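Putative glycoside hydrolase (Bacteroides thetaiotaomicron VPI-5482, PDB 3HBZ) is of unproven activity but may act in carbohydrate metabolism, and binds calcium and sodium ions. Local coordinates at residues 23-27 and 204-208; 43-49 and 63-69; 100-104 and 155-159; 144-148 and 178-182. One frame throughout, in Å; residues are numbered along the deposited sequence. Where two conformers were deposited one is given.

Contact 1: residues 23-27 and 204-208. With ACT (acetate ion), chain H.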
loop_
_atom_site.group_PDB
_atom_site.type_symbol
_atom_site.label_atom_id
_atom_site.label_comp_id
_atom_site.label_asym_id
_atom_site.label_seq_id
_atom_site.Cartn_x
_atom_site.Cartn_y
_atom_site.Cartn_z
ATOM N N THR A 23 -13.791 -2.662 9.390
ATOM C CA THR A 23 -12.761 -3.484 10.027
ATOM C C THR A 23 -11.472 -2.678 10.144
ATOM O O THR A 23 -10.596 -3.031 10.922
ATOM C CB THR A 23 -12.525 -4.750 9.252
ATOM O OG1 THR A 23 -12.047 -4.379 7.952
ATOM C CG2 THR A 23 -13.862 -5.600 9.160
ATOM N N THR A 24 -11.388 -1.593 9.380
ATOM C CA THR A 24 -10.220 -0.685 9.339
ATOM C C THR A 24 -10.693 0.596 8.688
ATOM O O THR A 24 -11.773 0.617 8.124
ATOM C CB THR A 24 -9.035 -1.283 8.544
ATOM O OG1 THR A 24 -7.858 -0.449 8.691
ATOM C CG2 THR A 24 -9.400 -1.466 7.050
ATOM N N SER A 25 -9.920 1.679 8.782
ATOM C CA SER A 25 -10.331 2.932 8.174
ATOM C C SER A 25 -10.428 2.856 6.664
ATOM O O SER A 25 -9.605 2.258 6.001
ATOM C CB SER A 25 -9.352 4.044 8.518
ATOM O OG SER A 25 -9.448 4.294 9.888
ATOM N N PRO A 26 -11.405 3.541 6.102
ATOM C CA PRO A 26 -11.501 3.590 4.641
ATOM C C PRO A 26 -10.248 4.157 4.023
ATOM O O PRO A 26 -9.657 5.031 4.595
ATOM C CB PRO A 26 -12.686 4.524 4.389
ATOM C CG PRO A 26 -13.494 4.451 5.614
ATOM C CD PRO A 26 -12.580 4.136 6.763
ATOM N N ILE A 27 -9.847 3.625 2.874
ATOM C CA ILE A 27 -8.665 4.070 2.194
ATOM C C ILE A 27 -9.139 4.973 1.046
ATOM O O ILE A 27 -9.786 4.524 0.071
ATOM C CB ILE A 27 -7.799 2.895 1.658
ATOM C CG1 ILE A 27 -7.269 2.111 2.868
ATOM C CG2 ILE A 27 -6.662 3.458 0.778
ATOM C CD1 ILE A 27 -6.585 0.784 2.528
ATOM N N LEU A 204 -3.342 -4.616 6.943
ATOM C CA LEU A 204 -4.778 -4.706 6.922
ATOM C C LEU A 204 -5.189 -5.876 7.826
ATOM O O LEU A 204 -4.356 -6.729 8.170
ATOM C CB LEU A 204 -5.288 -4.903 5.496
ATOM C CG LEU A 204 -5.212 -3.677 4.548
ATOM C CD1 LEU A 204 -5.663 -4.068 3.093
ATOM C CD2 LEU A 204 -6.017 -2.525 5.097
ATOM N N PRO A 205 -6.464 -5.927 8.217
ATOM C CA PRO A 205 -6.869 -6.981 9.166
ATOM C C PRO A 205 -6.707 -8.392 8.593
ATOM O O PRO A 205 -6.944 -8.595 7.398
ATOM C CB PRO A 205 -8.333 -6.651 9.447
ATOM C CG PRO A 205 -8.412 -5.181 9.210
ATOM C CD PRO A 205 -7.535 -4.946 8.012
ATOM N N PHE A 206 -6.241 -9.325 9.434
ATOM C CA PHE A 206 -5.978 -10.723 9.034
ATOM C C PHE A 206 -6.430 -11.630 10.167
ATOM O O PHE A 206 -6.082 -11.387 11.330
ATOM C CB PHE A 206 -4.476 -10.899 8.748
ATOM C CG PHE A 206 -4.126 -12.237 8.140
ATOM C CD1 PHE A 206 -4.613 -12.599 6.890
ATOM C CD2 PHE A 206 -3.318 -13.145 8.844
ATOM C CE1 PHE A 206 -4.308 -13.860 6.337
ATOM C CE2 PHE A 206 -2.998 -14.376 8.313
ATOM C CZ PHE A 206 -3.514 -14.753 7.038
ATOM N N ARG A 207 -7.242 -12.641 9.860
ATOM C CA ARG A 207 -7.868 -13.456 10.916
ATOM C C ARG A 207 -7.341 -14.900 10.988
ATOM O O ARG A 207 -7.996 -15.769 11.513
ATOM C CB ARG A 207 -9.406 -13.448 10.785
ATOM C CG ARG A 207 -10.044 -12.055 10.877
ATOM C CD ARG A 207 -11.565 -12.113 10.671
ATOM N NE ARG A 207 -12.114 -10.776 10.358
ATOM C CZ ARG A 207 -13.028 -10.107 11.069
ATOM N NH1 ARG A 207 -13.536 -10.616 12.174
ATOM N NH2 ARG A 207 -13.448 -8.908 10.664
ATOM N N HIS A 208 -6.123 -15.139 10.513
ATOM C CA HIS A 208 -5.441 -16.447 10.704
ATOM C C HIS A 208 -4.044 -16.181 11.296
ATOM O O HIS A 208 -3.627 -15.034 11.388
ATOM C CB HIS A 208 -5.294 -17.197 9.373
ATOM C CG HIS A 208 -6.563 -17.295 8.595
ATOM N ND1 HIS A 208 -7.605 -18.119 8.975
ATOM C CD2 HIS A 208 -6.975 -16.651 7.469
ATOM C CE1 HIS A 208 -8.597 -17.996 8.104
ATOM N NE2 HIS A 208 -8.243 -17.109 7.183
HETATM C C ACT H . -8.309 -12.861 6.502
HETATM O O ACT H . -8.462 -13.193 7.625
HETATM O OXT ACT H . -8.695 -11.648 6.450
HETATM C CH3 ACT H . -7.689 -13.808 5.415
#

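Contact 2: residues 43-49 and 63-69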
loop_
_atom_site.group_PDB
_atom_site.type_symbol
_atom_site.label_atom_id
_atom_site.label_comp_id
_atom_site.label_asym_id
_atom_site.label_seq_id
_atom_site.Cartn_x
_atom_site.Cartn_y
_atom_site.Cartn_z
ATOM N N ILE A 43 -23.842 -6.556 1.884
ATOM C CA ILE A 43 -23.408 -5.369 1.147
ATOM C C ILE A 43 -24.382 -4.901 0.035
ATOM O O ILE A 43 -24.033 -3.990 -0.735
ATOM C CB ILE A 43 -21.988 -5.551 0.597
ATOM C CG1 ILE A 43 -21.938 -6.637 -0.475
ATOM C CG2 ILE A 43 -21.029 -5.861 1.763
ATOM C CD1 ILE A 43 -20.592 -6.813 -1.128
ATOM N N SER A 44 -25.591 -5.494 -0.005
ATOM C CA SER A 44 -26.614 -5.202 -1.021
ATOM C C SER A 44 -27.274 -3.855 -0.834
ATOM O O SER A 44 -27.977 -3.394 -1.723
ATOM C CB SER A 44 -27.756 -6.242 -0.992
ATOM O OG SER A 44 -27.312 -7.541 -1.321
ATOM N N SER A 45 -27.113 -3.246 0.333
ATOM C CA SER A 45 -27.833 -2.034 0.631
ATOM C C SER A 45 -27.137 -1.179 1.672
ATOM O O SER A 45 -27.755 -0.727 2.634
ATOM C CB SER A 45 -29.242 -2.394 1.115
ATOM O OG SER A 45 -30.026 -1.231 1.216
ATOM N N LEU A 46 -25.873 -0.894 1.441
ATOM C CA LEU A 46 -25.098 -0.031 2.326
ATOM C C LEU A 46 -25.275 1.424 1.916
ATOM O O LEU A 46 -25.482 1.740 0.735
ATOM C CB LEU A 46 -23.630 -0.422 2.259
ATOM C CG LEU A 46 -23.289 -1.845 2.685
ATOM C CD1 LEU A 46 -21.826 -2.181 2.324
ATOM C CD2 LEU A 46 -23.550 -2.039 4.183
ATOM N N ALA A 47 -25.168 2.316 2.896
ATOM C CA ALA A 47 -25.500 3.716 2.703
ATOM C C ALA A 47 -24.360 4.581 3.254
ATOM O O ALA A 47 -24.509 5.244 4.283
ATOM C CB ALA A 47 -26.877 4.043 3.413
ATOM N N PRO A 48 -23.211 4.563 2.576
ATOM C CA PRO A 48 -22.075 5.383 2.992
ATOM C C PRO A 48 -22.441 6.867 3.172
ATOM O O PRO A 48 -23.195 7.453 2.353
ATOM C CB PRO A 48 -21.056 5.203 1.850
ATOM C CG PRO A 48 -21.577 4.091 0.964
ATOM C CD PRO A 48 -23.001 3.892 1.274
ATOM N N GLU A 49 -21.931 7.464 4.244
ATOM C CA GLU A 49 -22.053 8.913 4.474
ATOM C C GLU A 49 -20.689 9.584 4.413
ATOM O O GLU A 49 -19.696 9.032 4.903
ATOM C CB GLU A 49 -22.708 9.213 5.813
ATOM C CG GLU A 49 -24.141 8.861 5.792
ATOM C CD GLU A 49 -24.809 9.080 7.115
ATOM O OE1 GLU A 49 -24.155 9.649 8.024
ATOM O OE2 GLU A 49 -25.973 8.647 7.221
ATOM N N GLY A 63 -25.446 9.204 2.126
ATOM C CA GLY A 63 -26.447 8.396 2.797
ATOM C C GLY A 63 -27.397 7.680 1.837
ATOM O O GLY A 63 -28.366 7.098 2.282
ATOM N N THR A 64 -27.142 7.728 0.530
ATOM C CA THR A 64 -27.933 6.916 -0.407
ATOM C C THR A 64 -27.562 5.432 -0.251
ATOM O O THR A 64 -26.378 5.088 -0.246
ATOM C CB THR A 64 -27.700 7.336 -1.879
ATOM O OG1 THR A 64 -27.994 8.732 -2.041
ATOM C CG2 THR A 64 -28.587 6.501 -2.851
ATOM N N ALA A 65 -28.577 4.571 -0.144
ATOM C CA ALA A 65 -28.385 3.133 -0.070
ATOM C C ALA A 65 -28.084 2.629 -1.477
ATOM O O ALA A 65 -28.779 2.999 -2.432
ATOM C CB ALA A 65 -29.680 2.396 0.486
ATOM N N ARG A 66 -27.064 1.784 -1.602
ATOM C CA ARG A 66 -26.734 1.193 -2.891
ATOM C C ARG A 66 -26.223 -0.202 -2.705
ATOM O O ARG A 66 -25.880 -0.606 -1.583
ATOM C CB ARG A 66 -25.689 2.026 -3.629
ATOM C CG ARG A 66 -25.853 3.528 -3.449
ATOM C CD ARG A 66 -24.776 4.302 -4.221
ATOM N NE ARG A 66 -25.039 4.322 -5.656
ATOM C CZ ARG A 66 -24.321 5.026 -6.523
ATOM N NH1 ARG A 66 -23.308 5.766 -6.111
ATOM N NH2 ARG A 66 -24.619 5.001 -7.802
ATOM N N ASP A 67 -26.174 -0.909 -3.832
ATOM C CA ASP A 67 -25.716 -2.293 -3.916
ATOM C C ASP A 67 -24.232 -2.287 -4.283
ATOM O O ASP A 67 -23.864 -1.902 -5.401
ATOM C CB ASP A 67 -26.518 -3.051 -4.990
ATOM C CG ASP A 67 -26.235 -4.539 -4.979
ATOM O OD1 ASP A 67 -25.290 -4.974 -4.265
ATOM O OD2 ASP A 67 -26.959 -5.284 -5.669
ATOM N N PHE A 68 -23.389 -2.692 -3.332
ATOM C CA PHE A 68 -21.945 -2.655 -3.502
ATOM C C PHE A 68 -21.339 -4.037 -3.875
ATOM O O PHE A 68 -20.136 -4.265 -3.790
ATOM C CB PHE A 68 -21.304 -2.079 -2.244
ATOM C CG PHE A 68 -21.466 -0.594 -2.134
ATOM C CD1 PHE A 68 -20.547 0.253 -2.723
ATOM C CD2 PHE A 68 -22.571 -0.038 -1.496
ATOM C CE1 PHE A 68 -20.708 1.631 -2.645
ATOM C CE2 PHE A 68 -22.737 1.345 -1.423
ATOM C CZ PHE A 68 -21.812 2.174 -1.986
ATOM N N HIS A 69 -22.174 -4.948 -4.336
ATOM C CA HIS A 69 -21.653 -6.111 -5.032
ATOM C C HIS A 69 -20.659 -5.707 -6.148
ATOM O O HIS A 69 -19.655 -6.389 -6.350
ATOM C CB HIS A 69 -22.791 -6.974 -5.534
ATOM C CG HIS A 69 -23.358 -7.856 -4.469
ATOM N ND1 HIS A 69 -24.478 -7.518 -3.738
ATOM C CD2 HIS A 69 -22.916 -9.036 -3.967
ATOM C CE1 HIS A 69 -24.721 -8.475 -2.856
ATOM N NE2 HIS A 69 -23.792 -9.408 -2.977
HETATM O O HOH W 1 -24.327 6.730 -0.160
#

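Contact 3: residues 100-104 and 155-159. With CA (calcium ion), chain B.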
loop_
_atom_site.group_PDB
_atom_site.type_symbol
_atom_site.label_atom_id
_atom_site.label_comp_id
_atom_site.label_asym_id
_atom_site.label_seq_id
_atom_site.Cartn_x
_atom_site.Cartn_y
_atom_site.Cartn_z
ATOM N N TYR A 100 -0.314 -14.356 -4.520
ATOM C CA TYR A 100 0.022 -13.156 -5.294
ATOM C C TYR A 100 0.827 -13.504 -6.529
ATOM O O TYR A 100 1.987 -13.876 -6.426
ATOM C CB TYR A 100 0.844 -12.205 -4.429
ATOM C CG TYR A 100 0.318 -12.063 -3.017
ATOM C CD1 TYR A 100 -0.979 -11.654 -2.782
ATOM C CD2 TYR A 100 1.126 -12.343 -1.926
ATOM C CE1 TYR A 100 -1.470 -11.524 -1.498
ATOM C CE2 TYR A 100 0.648 -12.232 -0.632
ATOM C CZ TYR A 100 -0.637 -11.805 -0.412
ATOM O OH TYR A 100 -1.094 -11.669 0.891
ATOM N N ASN A 101 0.216 -13.362 -7.697
ATOM C CA ASN A 101 0.884 -13.670 -8.960
ATOM C C ASN A 101 1.247 -12.416 -9.785
ATOM O O ASN A 101 1.882 -12.497 -10.833
ATOM C CB ASN A 101 -0.001 -14.636 -9.759
ATOM C CG ASN A 101 0.091 -16.080 -9.235
ATOM O OD1 ASN A 101 1.139 -16.689 -9.274
ATOM N ND2 ASN A 101 -1.010 -16.616 -8.762
ATOM N N PHE A 102 0.815 -11.258 -9.296
ATOM C CA PHE A 102 1.166 -9.965 -9.855
ATOM C C PHE A 102 0.766 -9.776 -11.310
ATOM O O PHE A 102 1.458 -9.069 -12.057
ATOM C CB PHE A 102 2.651 -9.676 -9.577
ATOM C CG PHE A 102 2.966 -9.679 -8.105
ATOM C CD1 PHE A 102 2.577 -8.619 -7.323
ATOM C CD2 PHE A 102 3.484 -10.798 -7.474
ATOM C CE1 PHE A 102 2.784 -8.642 -5.946
ATOM C CE2 PHE A 102 3.690 -10.807 -6.104
ATOM C CZ PHE A 102 3.329 -9.718 -5.357
ATOM N N GLU A 103 -0.354 -10.407 -11.697
ATOM C CA GLU A 103 -0.883 -10.306 -13.035
ATOM C C GLU A 103 -1.812 -9.090 -13.227
ATOM O O GLU A 103 -1.924 -8.560 -14.318
ATOM C CB GLU A 103 -1.662 -11.574 -13.449
ATOM C CG GLU A 103 -0.930 -12.937 -13.276
ATOM C CD GLU A 103 0.431 -12.954 -13.956
ATOM O OE1 GLU A 103 0.594 -12.254 -14.985
ATOM O OE2 GLU A 103 1.336 -13.655 -13.460
ATOM N N ASP A 104 -2.518 -8.688 -12.175
ATOM C CA ASP A 104 -3.667 -7.796 -12.316
ATOM C C ASP A 104 -3.334 -6.406 -11.804
ATOM O O ASP A 104 -2.805 -6.263 -10.685
ATOM C CB ASP A 104 -4.831 -8.315 -11.483
ATOM C CG ASP A 104 -5.422 -9.629 -12.036
ATOM O OD1 ASP A 104 -5.556 -9.778 -13.254
ATOM O OD2 ASP A 104 -5.705 -10.497 -11.218
ATOM N N THR A 155 5.999 -16.876 -13.814
ATOM C CA THR A 155 4.878 -17.301 -14.671
ATOM C C THR A 155 4.093 -16.031 -14.901
ATOM O O THR A 155 3.912 -15.253 -13.983
ATOM C CB THR A 155 3.980 -18.381 -14.005
ATOM O OG1 THR A 155 3.775 -18.047 -12.623
ATOM C CG2 THR A 155 4.628 -19.816 -14.110
ATOM N N GLY A 156 3.639 -15.796 -16.119
ATOM C CA GLY A 156 3.004 -14.516 -16.464
ATOM C C GLY A 156 3.909 -13.324 -16.170
ATOM O O GLY A 156 5.100 -13.385 -16.413
ATOM N N LYS A 157 3.329 -12.225 -15.697
ATOM C CA LYS A 157 4.069 -10.990 -15.427
ATOM C C LYS A 157 4.480 -11.003 -13.989
ATOM O O LYS A 157 4.114 -11.951 -13.263
ATOM C CB LYS A 157 3.205 -9.790 -15.734
ATOM C CG LYS A 157 2.652 -9.869 -17.206
ATOM C CD LYS A 157 1.659 -8.764 -17.493
ATOM C CE LYS A 157 1.240 -8.760 -18.987
ATOM N NZ LYS A 157 0.098 -7.837 -19.173
ATOM N N CYS A 158 5.256 -9.990 -13.597
ATOM C CA CYS A 158 5.675 -9.858 -12.198
ATOM C C CYS A 158 5.809 -8.407 -11.756
ATOM O O CYS A 158 5.626 -7.479 -12.542
ATOM C CB CYS A 158 6.989 -10.580 -11.965
ATOM S SG CYS A 158 8.441 -9.787 -12.761
ATOM N N LEU A 159 6.089 -8.265 -10.462
ATOM C CA LEU A 159 6.325 -7.020 -9.806
ATOM C C LEU A 159 7.776 -6.640 -10.053
ATOM O O LEU A 159 8.675 -7.479 -9.926
ATOM C CB LEU A 159 6.102 -7.191 -8.286
ATOM C CG LEU A 159 6.424 -6.000 -7.383
ATOM C CD1 LEU A 159 5.535 -4.813 -7.772
ATOM C CD2 LEU A 159 6.267 -6.458 -5.869
HETATM CA CA CA B . 3.306 -13.819 -12.223
HETATM O O HOH W 2 2.681 -15.970 -11.445
#

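Contact 4: residues 144-148 and 178-182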
loop_
_atom_site.group_PDB
_atom_site.type_symbol
_atom_site.label_atom_id
_atom_site.label_comp_id
_atom_site.label_asym_id
_atom_site.label_seq_id
_atom_site.Cartn_x
_atom_site.Cartn_y
_atom_site.Cartn_z
ATOM N N ASP A 144 8.273 4.677 -15.612
ATOM C CA ASP A 144 9.310 5.527 -15.039
ATOM C C ASP A 144 9.207 5.571 -13.500
ATOM O O ASP A 144 10.064 6.158 -12.820
ATOM C CB ASP A 144 9.171 6.954 -15.581
ATOM C CG ASP A 144 9.393 7.072 -17.081
ATOM O OD1 ASP A 144 10.100 6.233 -17.680
ATOM O OD2 ASP A 144 8.857 8.053 -17.655
ATOM N N TYR A 145 8.150 4.997 -12.942
ATOM C CA TYR A 145 7.968 5.004 -11.507
ATOM C C TYR A 145 8.823 3.906 -10.814
ATOM O O TYR A 145 9.346 2.986 -11.465
ATOM C CB TYR A 145 6.511 4.785 -11.158
ATOM C CG TYR A 145 5.629 5.984 -11.400
ATOM C CD1 TYR A 145 5.246 6.341 -12.683
ATOM C CD2 TYR A 145 5.158 6.764 -10.317
ATOM C CE1 TYR A 145 4.428 7.453 -12.895
ATOM C CE2 TYR A 145 4.357 7.884 -10.526
ATOM C CZ TYR A 145 4.008 8.235 -11.811
ATOM O OH TYR A 145 3.183 9.316 -12.001
ATOM N N PRO A 146 8.993 4.022 -9.489
ATOM C CA PRO A 146 9.756 3.015 -8.748
ATOM C C PRO A 146 9.077 1.644 -8.696
ATOM O O PRO A 146 9.762 0.614 -8.537
ATOM C CB PRO A 146 9.863 3.620 -7.335
ATOM C CG PRO A 146 9.731 5.117 -7.570
ATOM C CD PRO A 146 8.636 5.187 -8.641
ATOM N N THR A 147 7.762 1.635 -8.875
ATOM C CA THR A 147 6.968 0.437 -8.725
ATOM C C THR A 147 6.164 0.254 -10.026
ATOM O O THR A 147 5.333 1.097 -10.356
ATOM C CB THR A 147 6.057 0.562 -7.559
ATOM O OG1 THR A 147 6.808 0.760 -6.364
ATOM C CG2 THR A 147 5.168 -0.733 -7.392
ATOM N N PHE A 148 6.452 -0.818 -10.774
ATOM C CA PHE A 148 5.728 -1.109 -12.024
ATOM C C PHE A 148 5.627 -2.591 -12.284
ATOM O O PHE A 148 6.125 -3.411 -11.516
ATOM C CB PHE A 148 6.354 -0.382 -13.226
ATOM C CG PHE A 148 7.824 -0.751 -13.499
ATOM C CD1 PHE A 148 8.851 -0.158 -12.763
ATOM C CD2 PHE A 148 8.162 -1.671 -14.484
ATOM C CE1 PHE A 148 10.175 -0.465 -12.995
ATOM C CE2 PHE A 148 9.488 -1.996 -14.722
ATOM C CZ PHE A 148 10.502 -1.391 -13.988
ATOM N N ALA A 178 14.236 7.386 -4.523
ATOM C CA ALA A 178 12.980 6.754 -4.184
ATOM C C ALA A 178 13.092 5.249 -4.412
ATOM O O ALA A 178 13.223 4.789 -5.556
ATOM C CB ALA A 178 11.823 7.342 -5.103
ATOM N N ALA A 179 13.034 4.474 -3.346
ATOM C CA ALA A 179 13.056 3.045 -3.472
ATOM C C ALA A 179 11.782 2.569 -4.103
ATOM O O ALA A 179 10.741 3.132 -3.859
ATOM C CB ALA A 179 13.219 2.333 -2.069
ATOM N N GLY A 180 11.850 1.511 -4.893
ATOM C CA GLY A 180 10.619 0.864 -5.340
ATOM C C GLY A 180 10.097 0.035 -4.180
ATOM O O GLY A 180 10.828 -0.802 -3.605
ATOM N N ASN A 181 8.840 0.222 -3.855
ATOM C CA ASN A 181 8.181 -0.595 -2.857
ATOM C C ASN A 181 6.767 -1.059 -3.235
ATOM O O ASN A 181 6.127 -0.580 -4.187
ATOM C CB ASN A 181 8.166 0.131 -1.497
ATOM C CG ASN A 181 7.441 1.447 -1.560
ATOM O OD1 ASN A 181 6.968 1.880 -2.621
ATOM N ND2 ASN A 181 7.333 2.084 -0.427
ATOM N N LEU A 182 6.292 -2.029 -2.469
ATOM C CA LEU A 182 4.927 -2.471 -2.581
ATOM C C LEU A 182 4.586 -3.028 -1.232
ATOM O O LEU A 182 5.397 -3.776 -0.645
ATOM C CB LEU A 182 4.738 -3.556 -3.644
ATOM C CG LEU A 182 3.300 -3.827 -4.081
ATOM C CD1 LEU A 182 2.907 -2.713 -5.103
ATOM C CD2 LEU A 182 3.122 -5.287 -4.684
HETATM O O HOH W 3 6.782 3.332 -5.544
#

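Contact 1: residues 23-27 and 204-208
Arg207, a neighbour of Thr23 across the contact, gives its backbone N-H to an acetate ion: N to acetate O is 2.6 Å, with an angle of 153° at the hydrogen. Leu96 N also bonds this acetate, probably a guest from the crystallisation liquor, and the acetate methyl rests near Phe206 and His208. In the conformer given, Arg207 NH2 lies 3.7 Å from Thr23 CG2, which sits at the guanidinium edge, and NH1 is hydrogen-bonded to Thr302 O. No hydrogen bond joins the two segments; they meet through van der Waals contact. Pro205 is central to this, its rigid, compact ring suiting a close approach to backbone. Its CG lies 3.5 Å from the Thr23 carbonyl O, while its CD packs 4.0 Å from Thr24 CB. In Thr24 the hydroxyl is turned anti to the backbone N (chi1 -172°), which leaves the methyl CG2 to face Leu204 CD2 at 4.0 Å. The same Leu204 branch meets Ile27 CD1 at 4.2 Å. Replacing Pro205 by a glycine would probably open a gap beside the Thr23 carbonyl and Thr24 CB and leave the backbone freer to turn. Phe36 of strand 32-36 lies against Thr23, Thr24, Ile27 and Leu204, so the contact joins the loop before strand 27-28 to strand 200-205, beside strand 306-313.

Contact 2: residues 43-49 and 63-69
Phe68 fills the apolar centre, its ring set against Pro48 and Leu46. Pro48 comes from the opposite direction and brings CG to 3.5 Å from Phe68 CZ, while Leu46 CB lies 3.9 Å from Phe68 CD2; the carbonyl O of Leu46 sits at the ring edge, in its plane. A broad flat ring suits this place because it can touch a proline and a leucine at once. Further along, Ile43 CG1 stands over the centre of the His69 ring, 4.1 Å from its centroid, in a CH-pi contact. Chi1 of 67° puts CG1 between the backbone N and the carbonyl carbon, where it can reach that face. Ser44 OG lies at the edge of the same imidazole. The ring is held by Asp67: OD1 takes His69 ND1 at 2.7 Å on its syn lone pair, and also the backbone N of His69 from above the carboxylate plane, closing an Asx turn. Leu46 and Arg66 form a single antiparallel, hydrogen-bonded bridge between two loops, with Arg66 N to Leu46 O at 2.8 Å and a weak return from Leu46 N to Arg66 O. Phe68 N to Ile43 O and Gly63 N to Pro48 O add to it. Gly63 has phi 86°, where any side chain would collide with the carbonyl oxygen of the residue before. At this polar rim a water donates to Pro48 O and Thr64 O. Phe68 also touches Val89 and Val91 of strand 84-92 and Tyr74 of strand 72-77, while Pro48 leans on Cys15 of strand 12-16.

Contact 3: residues 100-104 and 155-159
Glu103 reaches across to the loop of Lys157 with its two carboxylate oxygens set to different tasks. OE2 binds the calcium ion at 2.3 Å; OE1, on its syn lone pair, accepts the Lys157 backbone N at 2.8 Å in a nearly straight bond of 173°. The chain is bent at chi2 (-53°), which folds the carboxylate toward the ion, and with one oxygen on metal and the other on an N-H its rotation is fixed. The lysine side chain runs off from the site, so it is the main chain of Lys157 that serves it: its carbonyl O is a ligand, as is that of Thr155, and Asn101 O lies 2.4 Å from the calcium. Gly156 passes close by Glu103, where a CB would run into OE2, and its phi of 56° also suits a residue without one. A bound water 2.4 Å from the calcium donates to both Asn101 OD1 and Thr155 OG1, the latter hydroxyl being bonded also to Glu333. Away from the ion, Phe102 points at the other segment, and Leu159 CB lies over one face of its ring, offset toward the rim, 4.2 Å from the centroid, in a CH-pi contact. Both residues are buried, and Phe102 also packs on Ile331 and Val334 of strand 328-338. The two oxygens of Asp332 bring the ligands to seven. Carbonyls and acidic side chains from a loop, the approach to strand 158-165 and strand 328-338 thus hold a calcium that is probably structural, as in relatives of the galactose-binding clan.

Contact 4: residues 144-148 and 178-182
Thr147 meets the flat peptide carbonyl of Asn181 in that carbonyl's own plane: OG1 lies on a lone pair of the oxygen, 2.6 Å from Asn181 O, and donates to it. With chi1 of -60°, OG1 is beside its own backbone N and anti to the carbonyl carbon, a setting that lets CG2 lie instead against Leu182 CD1 at 3.8 Å, the two side chains crossing at about a right angle. A threonine suits this place because it supplies a hydroxyl and a methyl from one branch point. Water 3 donates to Thr147 OG1 at 2.7 Å and, at 3.3 Å, to Asn181 OD1; that carboxamide oxygen is also bonded to Gly129 N. A valine in place of Thr147 would probably take this donor from Asn181 O and leave the water with one mate fewer. Pro146 uses a rim of its ring, CG lying 3.9 Å from Ala178 CB and CB packed tightly, 3.5 Å from Gly180 CA. A side chain at Gly180 would strike Pro146 O, which accepts a CA-H...O contact from Gly180 CA at 3.3 Å. Pro146 also touches Asn130 and Tyr133 of helix 130-134. Strands 147-150 and 177-183 each pair antiparallel with strand 158-165, and the contact ties the start of strand 147-150 to the break in strand 177-183, where small or ring-closed residues let the chains come close, in the antiparallel beta framework of the domain.

Contacts 2, 3 and 4 all fall within the long chain loop that contact 1 closes. Contact 2 closes before contact 3 opens, whereas the segments of contacts 3 and 4 alternate. Contacts 3 and 4, with centres about 16 Å apart, touch directly: Leu159 CD2 and Phe102 CE1 each lie 3.6 Å from Leu182 CD2. Strand 158-165 unites them, as it pairs with strands 147-150 and 177-183. Contact 2 belongs to the N-terminal part, near strands 72-77 and 84-92, with its centre about 35 Å from that of contact 4. Contact 1, about 19 Å from contact 2 centre to centre, joins this part to the antiparallel strands of the putative carbohydrate metabolism domain.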